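Local coordinates for tetratricopeptide TPR_2 repeat protein (PDB 5DJS), which combines tetratricopeptide repeats with a GT-B-type glycosyltransferase family 41 region and is seen here with uridine-5'-diphosphate bound, at residues L357-Q370 with E390-L403. The protein carries 1 engineered substitution. Sequence-based numbering, arbitrary orientation.
With UDP (uridine-5'-diphosphate), chain E.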
# COMPACT_ATOMS: atom_id res chain seq x y z
N LEU A 357 5.19 -22.14 -22.53
CA LEU A 357 5.07 -21.22 -23.67
C LEU A 357 6.46 -20.69 -23.99
O LEU A 357 6.77 -19.52 -23.70
CB LEU A 357 4.10 -20.07 -23.34
CG LEU A 357 2.65 -20.48 -23.07
CD1 LEU A 357 1.88 -19.31 -22.47
CD2 LEU A 357 1.97 -20.99 -24.32
N PRO A 358 7.31 -21.54 -24.61
CA PRO A 358 8.76 -21.33 -24.66
C PRO A 358 9.26 -20.07 -25.40
O PRO A 358 10.45 -19.74 -25.30
CB PRO A 358 9.28 -22.60 -25.34
CG PRO A 358 8.14 -23.07 -26.17
CD PRO A 358 6.91 -22.74 -25.38
N ARG A 359 8.37 -19.39 -26.14
CA ARG A 359 8.70 -18.13 -26.80
C ARG A 359 8.24 -16.89 -26.01
O ARG A 359 8.68 -15.77 -26.30
CB ARG A 359 8.09 -18.12 -28.22
CG ARG A 359 8.52 -19.30 -29.09
CD ARG A 359 8.28 -19.06 -30.58
NE ARG A 359 9.12 -17.97 -31.11
CZ ARG A 359 8.70 -16.78 -31.59
NH1 ARG A 359 7.41 -16.46 -31.63
NH2 ARG A 359 9.60 -15.91 -32.04
N ALA A 360 7.38 -17.09 -25.01
CA ALA A 360 6.81 -15.98 -24.23
C ALA A 360 7.87 -15.24 -23.40
O ALA A 360 8.83 -15.85 -22.93
CB ALA A 360 5.71 -16.47 -23.30
N ARG A 361 7.67 -13.94 -23.23
CA ARG A 361 8.57 -13.09 -22.47
C ARG A 361 7.79 -12.49 -21.30
O ARG A 361 6.59 -12.27 -21.44
CB ARG A 361 9.10 -11.96 -23.36
CG ARG A 361 9.92 -12.45 -24.55
CD ARG A 361 10.22 -11.34 -25.54
NE ARG A 361 11.03 -10.26 -24.96
CZ ARG A 361 12.33 -10.34 -24.66
NH1 ARG A 361 13.03 -11.46 -24.86
NH2 ARG A 361 12.95 -9.28 -24.14
N LEU A 362 8.47 -12.26 -20.17
CA LEU A 362 7.86 -11.64 -18.98
C LEU A 362 8.46 -10.26 -18.72
O LEU A 362 9.69 -10.10 -18.72
CB LEU A 362 8.07 -12.52 -17.75
CG LEU A 362 7.51 -12.02 -16.42
CD1 LEU A 362 6.00 -11.80 -16.45
CD2 LEU A 362 7.86 -13.01 -15.32
N ARG A 363 7.59 -9.29 -18.48
CA ARG A 363 7.97 -7.88 -18.36
C ARG A 363 7.64 -7.36 -16.96
O ARG A 363 6.47 -7.18 -16.63
CB ARG A 363 7.19 -7.08 -19.40
CG ARG A 363 7.52 -5.60 -19.48
CD ARG A 363 8.52 -5.29 -20.59
NE ARG A 363 8.15 -4.07 -21.30
CZ ARG A 363 7.48 -4.01 -22.46
NH1 ARG A 363 7.07 -5.11 -23.10
NH2 ARG A 363 7.21 -2.81 -22.99
N LEU A 364 8.66 -7.12 -16.15
CA LEU A 364 8.48 -6.55 -14.81
C LEU A 364 8.91 -5.09 -14.80
O LEU A 364 9.92 -4.73 -15.41
CB LEU A 364 9.28 -7.32 -13.76
CG LEU A 364 9.12 -8.84 -13.74
CD1 LEU A 364 9.95 -9.43 -12.61
CD2 LEU A 364 7.67 -9.25 -13.60
N ILE A 365 8.14 -4.26 -14.12
CA ILE A 365 8.47 -2.84 -13.93
C ILE A 365 8.19 -2.49 -12.48
O ILE A 365 7.05 -2.58 -12.01
CB ILE A 365 7.65 -1.91 -14.83
CG1 ILE A 365 7.84 -2.26 -16.31
CG2 ILE A 365 8.07 -0.46 -14.59
CD1 ILE A 365 6.83 -1.62 -17.23
N ALA A 366 9.23 -2.05 -11.77
CA ALA A 366 9.15 -1.78 -10.34
C ALA A 366 10.37 -0.99 -9.86
O ALA A 366 11.37 -0.86 -10.57
CB ALA A 366 9.03 -3.09 -9.56
N THR A 367 10.28 -0.48 -8.64
CA THR A 367 11.37 0.28 -8.03
C THR A 367 12.39 -0.71 -7.55
O THR A 367 12.02 -1.73 -6.98
CB THR A 367 10.87 1.06 -6.81
OG1 THR A 367 10.25 0.14 -5.92
CG2 THR A 367 9.86 2.12 -7.22
N GLY A 368 13.67 -0.42 -7.80
CA GLY A 368 14.76 -1.33 -7.46
C GLY A 368 15.37 -2.00 -8.68
O GLY A 368 16.53 -2.41 -8.62
N LEU A 369 14.62 -2.07 -9.78
CA LEU A 369 15.14 -2.68 -11.01
C LEU A 369 16.16 -1.84 -11.76
O LEU A 369 16.82 -2.37 -12.64
CB LEU A 369 13.98 -3.09 -11.91
CG LEU A 369 13.11 -4.20 -11.32
CD1 LEU A 369 11.95 -4.49 -12.24
CD2 LEU A 369 13.90 -5.47 -11.05
N GLN A 370 16.32 -0.58 -11.39
CA GLN A 370 17.47 0.22 -11.85
C GLN A 370 18.84 -0.31 -11.38
O GLN A 370 19.85 -0.03 -12.04
CB GLN A 370 17.33 1.73 -11.50
CG GLN A 370 17.50 2.12 -10.04
CD GLN A 370 16.33 1.74 -9.15
OE1 GLN A 370 15.64 0.76 -9.41
NE2 GLN A 370 16.11 2.50 -8.09
N GLU A 390 17.42 -14.11 -20.29
CA GLU A 390 17.17 -13.12 -21.36
C GLU A 390 15.68 -12.97 -21.72
O GLU A 390 15.29 -11.91 -22.23
CB GLU A 390 18.02 -13.42 -22.61
CG GLU A 390 17.79 -14.77 -23.29
CD GLU A 390 18.83 -15.83 -22.92
OE1 GLU A 390 19.15 -15.96 -21.72
OE2 GLU A 390 19.31 -16.53 -23.83
N ARG A 391 14.86 -13.99 -21.46
CA ARG A 391 13.40 -13.92 -21.72
C ARG A 391 12.70 -12.99 -20.73
O ARG A 391 11.58 -12.54 -20.97
CB ARG A 391 12.70 -15.31 -21.68
CG ARG A 391 13.47 -16.50 -22.25
CD ARG A 391 12.68 -17.40 -23.21
NE ARG A 391 11.24 -17.53 -22.94
CZ ARG A 391 10.64 -18.52 -22.27
NH1 ARG A 391 11.32 -19.53 -21.73
NH2 ARG A 391 9.32 -18.49 -22.14
N LEU A 392 13.36 -12.73 -19.60
CA LEU A 392 12.88 -11.83 -18.55
C LEU A 392 13.39 -10.42 -18.79
O LEU A 392 14.60 -10.20 -18.74
CB LEU A 392 13.41 -12.35 -17.21
CG LEU A 392 12.87 -11.77 -15.92
CD1 LEU A 392 11.46 -12.27 -15.67
CD2 LEU A 392 13.78 -12.16 -14.76
N GLU A 393 12.50 -9.46 -19.05
CA GLU A 393 12.90 -8.06 -19.26
C GLU A 393 12.45 -7.10 -18.12
O GLU A 393 11.26 -6.84 -17.93
CB GLU A 393 12.53 -7.55 -20.67
CG GLU A 393 11.08 -7.72 -21.11
CD GLU A 393 10.77 -7.02 -22.45
OE1 GLU A 393 10.33 -7.71 -23.39
OE2 GLU A 393 10.96 -5.79 -22.55
N LEU A 394 13.43 -6.57 -17.39
CA LEU A 394 13.23 -5.77 -16.19
C LEU A 394 13.48 -4.30 -16.51
O LEU A 394 14.47 -3.98 -17.16
CB LEU A 394 14.22 -6.19 -15.10
CG LEU A 394 14.33 -7.64 -14.64
CD1 LEU A 394 12.99 -8.36 -14.64
CD2 LEU A 394 15.35 -8.44 -15.44
N LEU A 395 12.60 -3.43 -16.03
CA LEU A 395 12.67 -2.00 -16.34
C LEU A 395 12.62 -1.12 -15.09
O LEU A 395 11.92 -1.43 -14.12
CB LEU A 395 11.52 -1.61 -17.30
CG LEU A 395 11.89 -1.42 -18.78
CD1 LEU A 395 10.68 -1.61 -19.68
CD2 LEU A 395 12.54 -0.05 -19.00
N SER A 396 13.36 -0.02 -15.14
CA SER A 396 13.36 0.97 -14.07
C SER A 396 12.00 1.68 -14.04
O SER A 396 11.33 1.76 -15.07
CB SER A 396 14.48 1.99 -14.29
OG SER A 396 15.68 1.34 -14.69
N PRO A 397 11.59 2.21 -12.87
CA PRO A 397 10.24 2.78 -12.75
C PRO A 397 10.03 4.09 -13.55
O PRO A 397 11.00 4.80 -13.84
CB PRO A 397 10.09 3.02 -11.24
CG PRO A 397 11.48 3.22 -10.75
CD PRO A 397 12.37 2.38 -11.62
N MET A 398 8.77 4.36 -13.88
CA MET A 398 8.37 5.47 -14.76
C MET A 398 7.26 6.33 -14.16
O MET A 398 6.56 5.89 -13.24
CB MET A 398 7.79 4.90 -16.04
CG MET A 398 8.75 4.07 -16.86
SD MET A 398 7.87 3.40 -18.27
CE MET A 398 7.00 2.06 -17.52
N PRO A 399 7.05 7.54 -14.72
CA PRO A 399 5.83 8.31 -14.44
C PRO A 399 4.55 7.51 -14.71
O PRO A 399 4.58 6.52 -15.45
CB PRO A 399 5.94 9.51 -15.39
CG PRO A 399 7.40 9.70 -15.60
CD PRO A 399 8.02 8.33 -15.51
N ARG A 400 3.45 7.94 -14.11
CA ARG A 400 2.16 7.21 -14.14
C ARG A 400 1.64 6.94 -15.57
O ARG A 400 1.40 5.79 -15.91
CB ARG A 400 1.12 7.97 -13.30
CG ARG A 400 -0.35 7.58 -13.48
CD ARG A 400 -0.94 6.72 -12.37
NE ARG A 400 -2.29 7.20 -12.02
CZ ARG A 400 -3.28 6.47 -11.48
NH1 ARG A 400 -3.13 5.18 -11.22
NH2 ARG A 400 -4.45 7.06 -11.21
N THR A 401 1.48 7.98 -16.38
CA THR A 401 0.96 7.82 -17.76
C THR A 401 1.93 7.08 -18.68
O THR A 401 1.49 6.37 -19.59
CB THR A 401 0.59 9.16 -18.43
OG1 THR A 401 1.71 10.05 -18.39
CG2 THR A 401 -0.62 9.81 -17.75
N ASP A 402 3.23 7.24 -18.46
CA ASP A 402 4.24 6.46 -19.18
C ASP A 402 4.10 4.96 -18.87
O ASP A 402 4.26 4.14 -19.77
CB ASP A 402 5.67 6.94 -18.86
CG ASP A 402 6.00 8.31 -19.47
OD1 ASP A 402 5.07 9.01 -19.93
OD2 ASP A 402 7.19 8.69 -19.49
N LEU A 403 3.79 4.62 -17.62
CA LEU A 403 3.60 3.22 -17.22
C LEU A 403 2.31 2.65 -17.78
O LEU A 403 2.30 1.53 -18.30
CB LEU A 403 3.61 3.06 -15.70
CG LEU A 403 3.45 1.63 -15.15
CD1 LEU A 403 4.79 0.91 -15.02
CD2 LEU A 403 2.73 1.65 -13.81
N1 UDP E . 3.83 3.19 -10.33
C2 UDP E . 4.65 4.09 -11.07
N3 UDP E . 5.80 3.66 -11.61
C4 UDP E . 6.20 2.38 -11.46
C5 UDP E . 5.44 1.47 -10.75
C6 UDP E . 4.24 1.90 -10.19
O2 UDP E . 4.32 5.29 -11.24
O4 UDP E . 7.27 2.00 -11.97
C1' UDP E . 2.56 3.65 -9.74
C2' UDP E . 1.40 2.91 -10.40
O2' UDP E . 0.40 3.89 -10.68
C3' UDP E . 1.00 1.85 -9.38
C4' UDP E . 1.47 2.39 -8.03
O4' UDP E . 2.45 3.40 -8.33
O3' UDP E . -0.40 1.60 -9.37
C5' UDP E . 2.11 1.37 -7.08
O5' UDP E . 1.52 0.07 -7.17
PA UDP E . 2.28 -1.19 -6.49
O1A UDP E . 2.38 -0.90 -5.02
O2A UDP E . 3.52 -1.46 -7.31
O3A UDP E . 1.32 -2.49 -6.69
PB UDP E . -0.22 -2.57 -6.23
O1B UDP E . -0.89 -1.33 -6.74
O2B UDP E . -0.73 -3.78 -6.94
O3B UDP E . -0.17 -2.71 -4.72
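Arg391 reaches across to the turn that precedes strand 361-365 and grips Ala360 O side-on, NE at 2.9 Å and NH2 at 2.8 Å, with the oxygen in the guanidinium plane; Pro358 O sits over the centre of one face. NH2 also bonds Leu354 O in the last turn of helix 344-356. From here two parallel strands pair, through backbone bonds running from Leu362 N to Arg391 O as far as Leu395 N to Leu364 O. Leu392 lies beside Leu362, CD1 to CD2 3.7 Å, on the face that Leu394 and Leu364 share. On the other face Glu393, with CG between its backbone N and carbonyl carbon (chi1 52°), is set between two arginines. Its OE1 receives Arg361 NE at 3.1 Å on the anti side, tilted from the carboxylate plane, whereas OE2 faces Arg363 by charge alone, 3.5 Å from NE and well out of the guanidinium plane. Leu395 CB packs on Ile365 CG1. Beyond the strand, Pro397 CG touches Thr367 CG2, Met398 CE meets Ile365 CD1 (3.7 Å), and Leu403 CD1 meets Ile365 CG2 (3.6 Å). Met398 O accepts the N3-H of UDP, 2.9 Å from N3; Ile365 CG2 and Leu403 CD2 also line the uracil. The pair belongs to a beta-alpha-beta crossover: helix 372-383 covers Leu392 and Leu394, helix 344-356 covers Leu362 and Leu364, and strand 392-395 is outermost, with strand 361-365 between it and strand 332-335.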